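Local coordinates for protein endoglucanase (Clostridium thermocellum, PDB 2YIK) that probably hydrolyses internal beta-1,4-glucosidic bonds of cellulose as a family 9 glycoside hydrolase, and carries bound calcium and zinc ions, at residues Asn319-Trp322 / Ser323-Cys327; Gln484-Arg488 / Thr489-Ile493. All blocks are in the same frame, centred on the assembly; numbering follows the deposited sequence.

Contact 1. Residues Asn319-Trp322 / Ser323-Cys327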
# COMPACT_ATOMS: atom_id res chain seq x y z
N ASN A 319 2.82 6.57 5.88
CA ASN A 319 3.85 7.29 6.62
C ASN A 319 4.20 6.66 7.97
O ASN A 319 4.96 7.24 8.76
CB ASN A 319 3.42 8.76 6.80
CG ASN A 319 4.58 9.66 7.18
OD1 ASN A 319 5.70 9.50 6.69
ND2 ASN A 319 4.31 10.64 8.04
N ASP A 320 3.66 5.48 8.24
CA ASP A 320 3.95 4.80 9.50
C ASP A 320 3.48 3.35 9.47
O ASP A 320 2.29 3.07 9.62
CB ASP A 320 3.29 5.51 10.68
CG ASP A 320 3.75 4.96 12.02
OD1 ASP A 320 4.00 3.74 12.12
OD2 ASP A 320 3.84 5.75 12.97
N VAL A 321 4.41 2.43 9.30
CA VAL A 321 4.07 1.02 9.25
C VAL A 321 4.52 0.25 10.50
O VAL A 321 4.73 -0.96 10.46
CB VAL A 321 4.65 0.36 7.97
CG1 VAL A 321 4.02 1.00 6.74
CG2 VAL A 321 6.19 0.51 7.94
N TRP A 322 4.65 0.96 11.62
CA TRP A 322 5.06 0.33 12.87
C TRP A 322 4.04 -0.72 13.35
O TRP A 322 4.42 -1.78 13.82
CB TRP A 322 5.25 1.37 13.99
CG TRP A 322 6.59 2.08 14.01
CD1 TRP A 322 6.80 3.43 14.05
CD2 TRP A 322 7.90 1.47 14.04
NE1 TRP A 322 8.15 3.70 14.10
CE2 TRP A 322 8.84 2.53 14.07
CE3 TRP A 322 8.36 0.15 14.00
CZ2 TRP A 322 10.23 2.29 14.13
CZ3 TRP A 322 9.74 -0.09 14.05
CH2 TRP A 322 10.66 0.99 14.09
N SER A 323 2.75 -0.42 13.22
CA SER A 323 1.73 -1.37 13.67
C SER A 323 1.73 -2.63 12.83
O SER A 323 1.55 -3.72 13.36
CB SER A 323 0.34 -0.72 13.69
OG SER A 323 -0.01 -0.17 12.45
N GLY A 324 1.95 -2.49 11.53
CA GLY A 324 2.00 -3.66 10.67
C GLY A 324 3.22 -4.48 11.04
O GLY A 324 3.18 -5.71 11.12
N THR A 325 4.33 -3.78 11.29
CA THR A 325 5.58 -4.42 11.67
C THR A 325 5.36 -5.24 12.95
O THR A 325 5.75 -6.40 13.02
CB THR A 325 6.70 -3.37 11.91
OG1 THR A 325 6.97 -2.68 10.68
CG2 THR A 325 7.98 -4.03 12.38
N ALA A 326 4.73 -4.63 13.95
CA ALA A 326 4.48 -5.31 15.21
C ALA A 326 3.70 -6.60 14.98
O ALA A 326 3.98 -7.60 15.62
CB ALA A 326 3.72 -4.40 16.17
N CYS A 327 2.73 -6.56 14.08
CA CYS A 327 1.92 -7.74 13.77
C CYS A 327 2.79 -8.87 13.21
O CYS A 327 2.66 -10.03 13.62
CB CYS A 327 0.83 -7.41 12.75
SG CYS A 327 -0.55 -6.43 13.37
O HOH W 1 1.53 2.10 12.53
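Thr325 turns back on the first turn of its helix and meets the carbonyl of Val321 with both its hydroxyl and its backbone N-H. OG1 donates to Val321 O over 2.8 Å, and Thr325 N reaches the same Val321 O at 3.0 Å. The two donors arrive from opposite faces of the carbonyl plane, the hydroxyl well above it (39°) and the N-H less tilted, so one buried oxygen is gripped twice. With chi1 at -63°, OG1 stands beside its own backbone N, where it faces this carbonyl. The next bond of the helix, Ala326 N to Trp322 O at 2.9 Å, follows in the usual pattern. Thr325 CB also lies 4.4 Å from CE3 of the Trp322 indole. This side is the tight one: Trp284 of helix 279-293 packs against Val321 and Thr325, and a bound calcium ion sits about 5 Å from the Val321 side chain.

The more open side is that of Asp320, partly exposed, where the link to Ser323 N runs through water. Asp320 OD1 accepts from Trp322 N, the first N-H of the helix, at 2.9 Å, nearly along the C-O axis, while OD2 forms a salt bridge with Lys277. The second N-H, of Ser323, is met indirectly: a water accepts from Ser323 N and lies 3.0 Å from Asp320 OD1, to which it probably donates. Val321 holds the N-cap position, and the Asp320 to Trp322 bond closes an Asx turn leading into helix 322-336 of the glycoside hydrolase family 9 domain.

Contact 2. Residues Gln484-Arg488 / Thr489-Ile493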
# COMPACT_ATOMS: atom_id res chain seq x y z
N GLN A 484 -20.61 14.61 8.40
CA GLN A 484 -21.09 15.20 7.15
C GLN A 484 -20.10 14.95 6.00
O GLN A 484 -18.93 14.61 6.21
CB GLN A 484 -21.32 16.71 7.28
CG GLN A 484 -22.33 17.13 8.36
CD GLN A 484 -23.75 16.68 8.06
OE1 GLN A 484 -24.57 17.45 7.53
NE2 GLN A 484 -24.06 15.43 8.41
N HIS A 485 -20.60 15.10 4.77
CA HIS A 485 -19.81 14.84 3.58
C HIS A 485 -20.32 15.57 2.34
O HIS A 485 -21.53 15.63 2.10
CB HIS A 485 -19.84 13.32 3.31
CG HIS A 485 -19.14 12.91 2.04
ND1 HIS A 485 -17.79 12.65 1.99
CD2 HIS A 485 -19.62 12.67 0.79
CE1 HIS A 485 -17.46 12.27 0.76
NE2 HIS A 485 -18.55 12.27 0.02
N VAL A 486 -19.41 16.13 1.54
CA VAL A 486 -19.80 16.81 0.31
C VAL A 486 -19.35 15.97 -0.88
O VAL A 486 -18.16 15.82 -1.14
CB VAL A 486 -19.17 18.22 0.20
CG1 VAL A 486 -19.43 18.79 -1.20
CG2 VAL A 486 -19.78 19.13 1.27
N ASP A 487 -20.32 15.40 -1.58
CA ASP A 487 -20.04 14.54 -2.72
C ASP A 487 -19.90 15.32 -4.04
O ASP A 487 -20.83 15.37 -4.85
CB ASP A 487 -21.15 13.48 -2.82
CG ASP A 487 -20.86 12.43 -3.88
OD1 ASP A 487 -19.71 12.34 -4.34
OD2 ASP A 487 -21.80 11.68 -4.23
N ARG A 488 -18.73 15.92 -4.24
CA ARG A 488 -18.42 16.68 -5.44
C ARG A 488 -17.02 16.32 -5.95
O ARG A 488 -16.12 16.04 -5.16
CB ARG A 488 -18.47 18.18 -5.17
CG ARG A 488 -19.86 18.78 -5.08
CD ARG A 488 -19.76 20.30 -4.93
NE ARG A 488 -19.07 20.90 -6.07
CZ ARG A 488 -19.64 21.16 -7.25
NH1 ARG A 488 -20.93 20.88 -7.44
NH2 ARG A 488 -18.93 21.70 -8.23
N THR A 489 -16.85 16.34 -7.26
CA THR A 489 -15.56 16.01 -7.86
C THR A 489 -14.45 16.92 -7.34
O THR A 489 -13.31 16.47 -7.16
CB THR A 489 -15.65 16.12 -9.40
OG1 THR A 489 -16.63 15.19 -9.89
CG2 THR A 489 -14.29 15.80 -10.04
N ASN A 490 -14.75 18.18 -7.06
CA ASN A 490 -13.71 19.08 -6.57
C ASN A 490 -13.51 19.09 -5.05
O ASN A 490 -12.73 19.89 -4.54
CB ASN A 490 -13.94 20.52 -7.07
CG ASN A 490 -15.22 21.13 -6.55
OD1 ASN A 490 -15.91 20.55 -5.72
ND2 ASN A 490 -15.55 22.33 -7.05
N ASP A 491 -14.21 18.20 -4.33
CA ASP A 491 -14.02 18.12 -2.88
C ASP A 491 -12.81 17.19 -2.73
O ASP A 491 -12.96 15.97 -2.61
CB ASP A 491 -15.24 17.50 -2.19
CG ASP A 491 -15.02 17.30 -0.69
OD1 ASP A 491 -13.96 17.75 -0.19
OD2 ASP A 491 -15.91 16.71 -0.02
N TYR A 492 -11.62 17.77 -2.75
CA TYR A 492 -10.40 16.98 -2.67
C TYR A 492 -10.02 16.43 -1.30
O TYR A 492 -9.05 15.69 -1.19
CB TYR A 492 -9.22 17.77 -3.24
CG TYR A 492 -8.93 19.05 -2.52
CD1 TYR A 492 -9.60 20.23 -2.84
CD2 TYR A 492 -8.00 19.08 -1.47
CE1 TYR A 492 -9.36 21.42 -2.13
CE2 TYR A 492 -7.75 20.25 -0.76
CZ TYR A 492 -8.42 21.41 -1.09
OH TYR A 492 -8.17 22.56 -0.36
N ILE A 493 -10.77 16.79 -0.26
CA ILE A 493 -10.45 16.26 1.06
C ILE A 493 -11.32 15.04 1.35
O ILE A 493 -10.82 13.92 1.55
CB ILE A 493 -10.69 17.31 2.17
CG1 ILE A 493 -9.66 18.43 2.05
CG2 ILE A 493 -10.58 16.65 3.54
CD1 ILE A 493 -8.23 17.93 2.11
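The guanidinium of Arg488 and the amide of Asn490 lie side by side and point the same way, their planes 59° apart. Asn490 comes to the edge of the guanidinium: ND2 lies in its plane, 3.6 Å from Arg488 NH2, and OD1 lies near it. The hydrogen bond runs from Arg488 NE to Asn490 OD1 at 3.2 Å, with OD1 slightly lifted from the guanidinium plane and NE tilted from the amide plane. A bend at chi3 folds the arginine chain over so that NE faces the amide, and Arg488 CB lies 3.5 Å from Asn490 OD1. Ser464, in another loop, also touches the arginine.

Beneath this pair the backbone makes a type I beta turn from Arg488 to Asp491, closed by Asp491 N donating to Arg488 O at 3.0 Å. The N-H comes from well above the carbonyl plane, 61° out of it. Thr489, at the second position of the turn, directs OG1 to His467 NE2, and its side chain is about 5 Å from that of His451, the predicted active-site histidine. The turn thus belongs to a loop close to the probable catalytic centre of this family 9 domain.

Asp491, the last residue of the turn, reaches back to Val486. With its CG anti to the backbone N (chi1 176°), the carboxyl group also touches Val486 CB. Asp491 OD2 comes to 2.7 Å from Val486 O, and so close an approach of two oxygens is consistent with a protonated acid that donates to the carbonyl. The other oxygen, OD1, accepts from Tyr494 N and, weakly, from Ile493 N.

From the N terminus, residues 319-327 come first: contact 1 carries the loop after helix 296-305 into helix 322-336, with helices 279-293, 363-373 and 124-140 packed around it near a calcium ion. The chain then runs through helices 342-350, 363-373, 392-408, 416-428 and 453-456 before contact 2, residues 484-493, closes a beta turn in the long loop leading to helix 499-516. The two are in series, neither nested nor crossed. The centres of contact 1 and contact 2 lie about 30 Å apart. The nearest atoms of contact 1 and contact 2 are about 16 Å apart. One is a buried helix start, the other a surface turn; both belong to the family 9 catalytic domain.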